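Local coordinates for protein pyridoxamine 5-phosphate-dependent dehydrase (Escherichia coli, PDB 3B8X) that catalyses removal of the C3'-hydroxyl from GDP-4-keto-6-deoxymannose by a combined transamination and deoxygenation, a step in making the O-antigen sugar L-colitose, at residues Phe70-Lys73 with Lys74-Lys78; Thr202-Glu205 with Glu206-His209. The protein carries 1 engineered substitution. All coordinates share one frame; numbering follows the deposited sequence.

Contact 1 (Phe70-Lys73 with Lys74-Lys78); sequences FFTK and KPRLK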
loop_
_atom_site.group_PDB
_atom_site.type_symbol
_atom_site.label_atom_id
_atom_site.label_comp_id
_atom_site.label_asym_id
_atom_site.label_seq_id
_atom_site.Cartn_x
_atom_site.Cartn_y
_atom_site.Cartn_z
ATOM N N PHE B 70 -12.480 12.262 -3.222
ATOM C CA PHE B 70 -13.261 12.569 -2.041
ATOM C C PHE B 70 -12.677 13.780 -1.349
ATOM O O PHE B 70 -13.279 14.346 -0.441
ATOM C CB PHE B 70 -13.261 11.371 -1.083
ATOM C CG PHE B 70 -14.120 10.226 -1.543
ATOM C CD1 PHE B 70 -13.755 9.472 -2.659
ATOM C CD2 PHE B 70 -15.297 9.896 -0.850
ATOM C CE1 PHE B 70 -14.576 8.465 -3.124
ATOM C CE2 PHE B 70 -16.150 8.911 -1.321
ATOM C CZ PHE B 70 -15.770 8.147 -2.429
ATOM N N PHE B 71 -11.474 14.142 -1.771
ATOM C CA PHE B 71 -10.650 15.135 -1.094
ATOM C C PHE B 71 -10.502 16.431 -1.832
ATOM O O PHE B 71 -9.832 17.342 -1.364
ATOM C CB PHE B 71 -9.272 14.546 -0.677
ATOM C CG PHE B 71 -9.382 13.290 0.150
ATOM C CD1 PHE B 71 -8.666 12.159 -0.170
ATOM C CD2 PHE B 71 -10.249 13.220 1.228
ATOM C CE1 PHE B 71 -8.813 11.012 0.591
ATOM C CE2 PHE B 71 -10.428 12.065 1.963
ATOM C CZ PHE B 71 -9.706 10.956 1.650
ATOM N N THR B 72 -11.175 16.566 -2.965
ATOM C CA THR B 72 -11.005 17.837 -3.646
ATOM C C THR B 72 -11.828 18.861 -2.849
ATOM O O THR B 72 -12.771 18.492 -2.150
ATOM C CB THR B 72 -11.517 17.711 -5.052
ATOM O OG1 THR B 72 -12.695 16.893 -5.011
ATOM C CG2 THR B 72 -10.429 17.028 -5.924
ATOM N N LYS B 73 -11.436 20.131 -2.917
ATOM C CA LYS B 73 -12.117 21.236 -2.208
ATOM C C LYS B 73 -13.650 21.223 -2.355
ATOM O O LYS B 73 -14.381 21.324 -1.362
ATOM C CB LYS B 73 -11.495 22.567 -2.596
ATOM C CG LYS B 73 -9.994 22.675 -2.285
ATOM C CD LYS B 73 -9.770 22.562 -0.779
ATOM C CE LYS B 73 -8.307 22.393 -0.403
ATOM N NZ LYS B 73 -8.152 22.521 1.079
ATOM N N LYS B 74 -14.129 21.021 -3.589
ATOM C CA LYS B 74 -15.521 20.707 -3.888
ATOM C C LYS B 74 -15.372 19.178 -4.107
ATOM O O LYS B 74 -14.779 18.776 -5.110
ATOM C CB LYS B 74 -15.926 21.370 -5.216
ATOM C CG LYS B 74 -17.365 21.138 -5.616
ATOM C CD LYS B 74 -17.809 22.164 -6.651
ATOM C CE LYS B 74 -19.326 22.361 -6.643
ATOM N NZ LYS B 74 -19.878 22.751 -5.307
ATOM N N PRO B 75 -15.801 18.330 -3.177
ATOM C CA PRO B 75 -15.600 16.881 -3.342
ATOM C C PRO B 75 -16.224 16.347 -4.602
ATOM O O PRO B 75 -17.409 16.517 -4.838
ATOM C CB PRO B 75 -16.356 16.284 -2.166
ATOM C CG PRO B 75 -16.330 17.368 -1.126
ATOM C CD PRO B 75 -16.446 18.656 -1.892
ATOM N N ARG B 76 -15.442 15.654 -5.407
ATOM C CA ARG B 76 -15.984 15.131 -6.646
ATOM C C ARG B 76 -16.805 13.859 -6.548
ATOM O O ARG B 76 -17.522 13.542 -7.492
ATOM C CB ARG B 76 -14.913 15.047 -7.701
ATOM C CG ARG B 76 -14.623 16.383 -8.350
ATOM C CD ARG B 76 -13.153 16.698 -8.339
ATOM N NE ARG B 76 -12.755 17.181 -9.658
ATOM C CZ ARG B 76 -11.744 18.012 -9.908
ATOM N NH1 ARG B 76 -10.957 18.477 -8.934
ATOM N NH2 ARG B 76 -11.509 18.369 -11.163
ATOM N N LEU B 77 -16.726 13.160 -5.413
ATOM C CA LEU B 77 -17.532 11.958 -5.150
ATOM C C LEU B 77 -17.797 11.962 -3.670
ATOM O O LEU B 77 -17.045 12.601 -2.923
ATOM C CB LEU B 77 -16.820 10.627 -5.524
ATOM C CG LEU B 77 -16.550 10.256 -7.000
ATOM C CD1 LEU B 77 -15.779 8.928 -7.085
ATOM C CD2 LEU B 77 -17.830 10.144 -7.824
ATOM N N LYS B 78 -18.844 11.231 -3.267
ATOM C CA LYS B 78 -19.260 11.053 -1.877
ATOM C C LYS B 78 -19.847 9.653 -1.757
ATOM O O LYS B 78 -20.152 9.021 -2.766
ATOM C CB LYS B 78 -20.282 12.094 -1.478
ATOM C CG LYS B 78 -21.630 11.793 -2.023
ATOM C CD LYS B 78 -22.552 12.967 -1.741
ATOM C CE LYS B 78 -23.937 12.697 -2.303
ATOM N NZ LYS B 78 -24.061 12.971 -3.774
#
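Phe70 lays one face of its ring against Leu77, whose CB sits 4.2 Å from the ring centroid and 23° off the normal, a CH-pi contact. The carbonyl O of Leu77 lies over a ring face too, displaced toward the rim near CD2, and the backbone of Lys78 passes CE2. The ring meets Tyr100 and Leu102 as well. Between Phe70 and Leu77 the chain doubles back through the connection that leads from helix 58-68 to strand 82-86, part of the large mixed sheet of this aminotransferase-like fold. Thr72 secures the bend: its hydroxyl donates to Lys74 O, with OG1 and O 2.8 Å apart. The donor stands above the carbonyl plane, 41° out of it. A chi1 of 38° swings OG1 inward between the backbone N and the carbonyl carbon, and Arg76 N also comes to 3.0 Å from OG1. Arg76 crosses Thr72 at about a right angle; its CD packs beside the hydroxyl, while the Thr72 methyl CG2 meets the guanidinium at its edge, 3.4 Å from NH1. Bends at chi2 and chi3 take the arginine chain past the threonine.

Contact 2 (Thr202-Glu205 with Glu206-His209); sequences TDDE and EIYH. With NA (sodium ion), chain N.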
loop_
_atom_site.group_PDB
_atom_site.type_symbol
_atom_site.label_atom_id
_atom_site.label_comp_id
_atom_site.label_asym_id
_atom_site.label_seq_id
_atom_site.Cartn_x
_atom_site.Cartn_y
_atom_site.Cartn_z
ATOM N N THR B 202 -2.364 12.626 -14.382
ATOM C CA THR B 202 -3.460 13.583 -14.459
ATOM C C THR B 202 -2.935 14.894 -15.023
ATOM O O THR B 202 -1.708 15.093 -15.202
ATOM C CB THR B 202 -4.197 13.754 -13.104
ATOM O OG1 THR B 202 -5.285 14.678 -13.223
ATOM C CG2 THR B 202 -3.228 14.214 -12.017
ATOM N N ASP B 203 -3.880 15.753 -15.405
ATOM C CA ASP B 203 -3.525 17.061 -15.944
ATOM C C ASP B 203 -3.987 18.068 -14.905
ATOM O O ASP B 203 -3.668 19.241 -14.985
ATOM C CB ASP B 203 -4.221 17.309 -17.273
ATOM C CG ASP B 203 -3.585 16.563 -18.399
ATOM O OD1 ASP B 203 -2.373 16.198 -18.341
ATOM O OD2 ASP B 203 -4.333 16.363 -19.372
ATOM N N ASP B 204 -4.734 17.574 -13.924
ATOM C CA ASP B 204 -5.260 18.379 -12.846
ATOM C C ASP B 204 -4.272 18.647 -11.712
ATOM O O ASP B 204 -3.878 17.739 -10.977
ATOM C CB ASP B 204 -6.531 17.717 -12.313
ATOM C CG ASP B 204 -7.357 18.658 -11.456
ATOM O OD1 ASP B 204 -6.911 19.022 -10.328
ATOM O OD2 ASP B 204 -8.439 19.077 -11.927
ATOM N N GLU B 205 -3.910 19.913 -11.548
ATOM C CA GLU B 205 -2.988 20.316 -10.496
ATOM C C GLU B 205 -3.498 20.056 -9.088
ATOM O O GLU B 205 -2.679 19.748 -8.222
ATOM C CB GLU B 205 -2.561 21.774 -10.651
ATOM C CG GLU B 205 -1.601 22.247 -9.556
ATOM C CD GLU B 205 -1.072 23.661 -9.824
ATOM O OE1 GLU B 205 -1.871 24.469 -10.341
ATOM O OE2 GLU B 205 0.111 23.937 -9.511
ATOM N N GLU B 206 -4.814 20.185 -8.843
ATOM C CA GLU B 206 -5.377 19.904 -7.498
ATOM C C GLU B 206 -5.294 18.415 -7.159
ATOM O O GLU B 206 -4.884 18.024 -6.052
ATOM C CB GLU B 206 -6.834 20.347 -7.298
ATOM C CG GLU B 206 -7.293 20.209 -5.820
ATOM C CD GLU B 206 -8.795 20.406 -5.633
ATOM O OE1 GLU B 206 -9.489 20.360 -6.664
ATOM O OE2 GLU B 206 -9.287 20.528 -4.480
ATOM N N ILE B 207 -5.720 17.605 -8.121
ATOM C CA ILE B 207 -5.654 16.162 -7.975
ATOM C C ILE B 207 -4.198 15.754 -7.738
ATOM O O ILE B 207 -3.921 14.933 -6.874
ATOM C CB ILE B 207 -6.190 15.480 -9.227
ATOM C CG1 ILE B 207 -7.693 15.709 -9.328
ATOM C CG2 ILE B 207 -5.962 14.000 -9.163
ATOM C CD1 ILE B 207 -8.517 14.854 -8.396
ATOM N N TYR B 208 -3.284 16.282 -8.551
ATOM C CA TYR B 208 -1.837 16.060 -8.424
ATOM C C TYR B 208 -1.371 16.334 -6.989
ATOM O O TYR B 208 -0.791 15.498 -6.311
ATOM C CB TYR B 208 -1.120 17.045 -9.339
ATOM C CG TYR B 208 0.379 16.928 -9.258
ATOM C CD1 TYR B 208 0.985 15.672 -9.240
ATOM C CD2 TYR B 208 1.205 18.049 -9.194
ATOM C CE1 TYR B 208 2.370 15.505 -9.164
ATOM C CE2 TYR B 208 2.609 17.895 -9.088
ATOM C CZ TYR B 208 3.180 16.629 -9.107
ATOM O OH TYR B 208 4.541 16.446 -9.063
ATOM N N HIS B 209 -1.666 17.515 -6.475
ATOM C CA HIS B 209 -1.294 17.794 -5.102
ATOM C C HIS B 209 -1.993 16.860 -4.112
ATOM O O HIS B 209 -1.362 16.396 -3.159
ATOM C CB HIS B 209 -1.556 19.286 -4.793
ATOM C CG HIS B 209 -0.624 20.195 -5.534
ATOM N ND1 HIS B 209 -0.764 21.571 -5.567
ATOM C CD2 HIS B 209 0.464 19.907 -6.288
ATOM C CE1 HIS B 209 0.214 22.086 -6.294
ATOM N NE2 HIS B 209 0.966 21.097 -6.751
HETATM NA NA NA N . -5.307 14.058 -20.270
HETATM O O HOH W 1 -7.312 14.166 -18.755
HETATM O O HOH W 2 -7.094 15.167 -21.652
HETATM O O HOH W 3 -3.838 12.914 -18.285
HETATM O O HOH W 4 -3.224 14.336 -21.845
#
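His209 turns one ring face to Glu205, whose carbonyl O stands 3.4 Å above the ring plane, offset toward the rim, and whose CG makes a CH-pi contact with that ring, 4.0 Å from its centroid. The two side chains run side by side, the carboxylate and ring planes 54° apart, with Glu205 OE2 near CE1. Glu205 O also accepts from His209 N in the helical backbone bond, while ND1 is engaged by Lys228 N. Asp204, the residue before Glu205, is the N-cap. With CG anti to N (chi1 -164°), its carboxylate reaches forward to the backbone N-H groups of the first turn, and OD1 takes a nearly straight bond from Ile207 N at 2.9 Å, met on the anti side and 30° out of the carboxylate plane. Glu206 N adds a weak, strongly bent bond to OD1. The cap carboxylate also lies across Ile207, whose CG1 approaches OD1 to 3.5 Å. Ahead of the cap, Thr202 OG1 accepts from Asp204 N, forming an ST turn; the same hydroxyl is hydrogen-bonded to Leu180 O, and the threonine methyl meets Ile207 CG2. Asp203, outside the cap, binds sodium through OD2 at 2.7 Å, with four waters and Thr177 O. The turn carries the chain from strand 198-202 into helix 205-214, with Tyr208 stacked on Tyr51 of neighbouring strand 51-55 and Ile207 packed on Met181 of strand 181-185.

How the contacts relate
Contact 1 and contact 2 meet directly, their centres about 13 Å apart: the bend at 70-78 lies against the N-terminal end of helix 205-214 and the turn that leads into it. Asp204 divides its carboxylate between them, OD1 serving the cap and OD2 forming a salt bridge with Arg76 NH2 at 3.2 Å. Glu206 OE2 makes a second polar link to the same bend, probably a hydrogen bond to Lys73 N at 2.7 Å. Between these polar links, the methyl CG2 of Thr72 packs on Ile207 CD1, 3.8 Å away. Both regions lie away from the bound GDP-sugar-cofactor adduct; the sodium held by Asp203 is about 12 Å from the nearest atom of the Arg76 side chain.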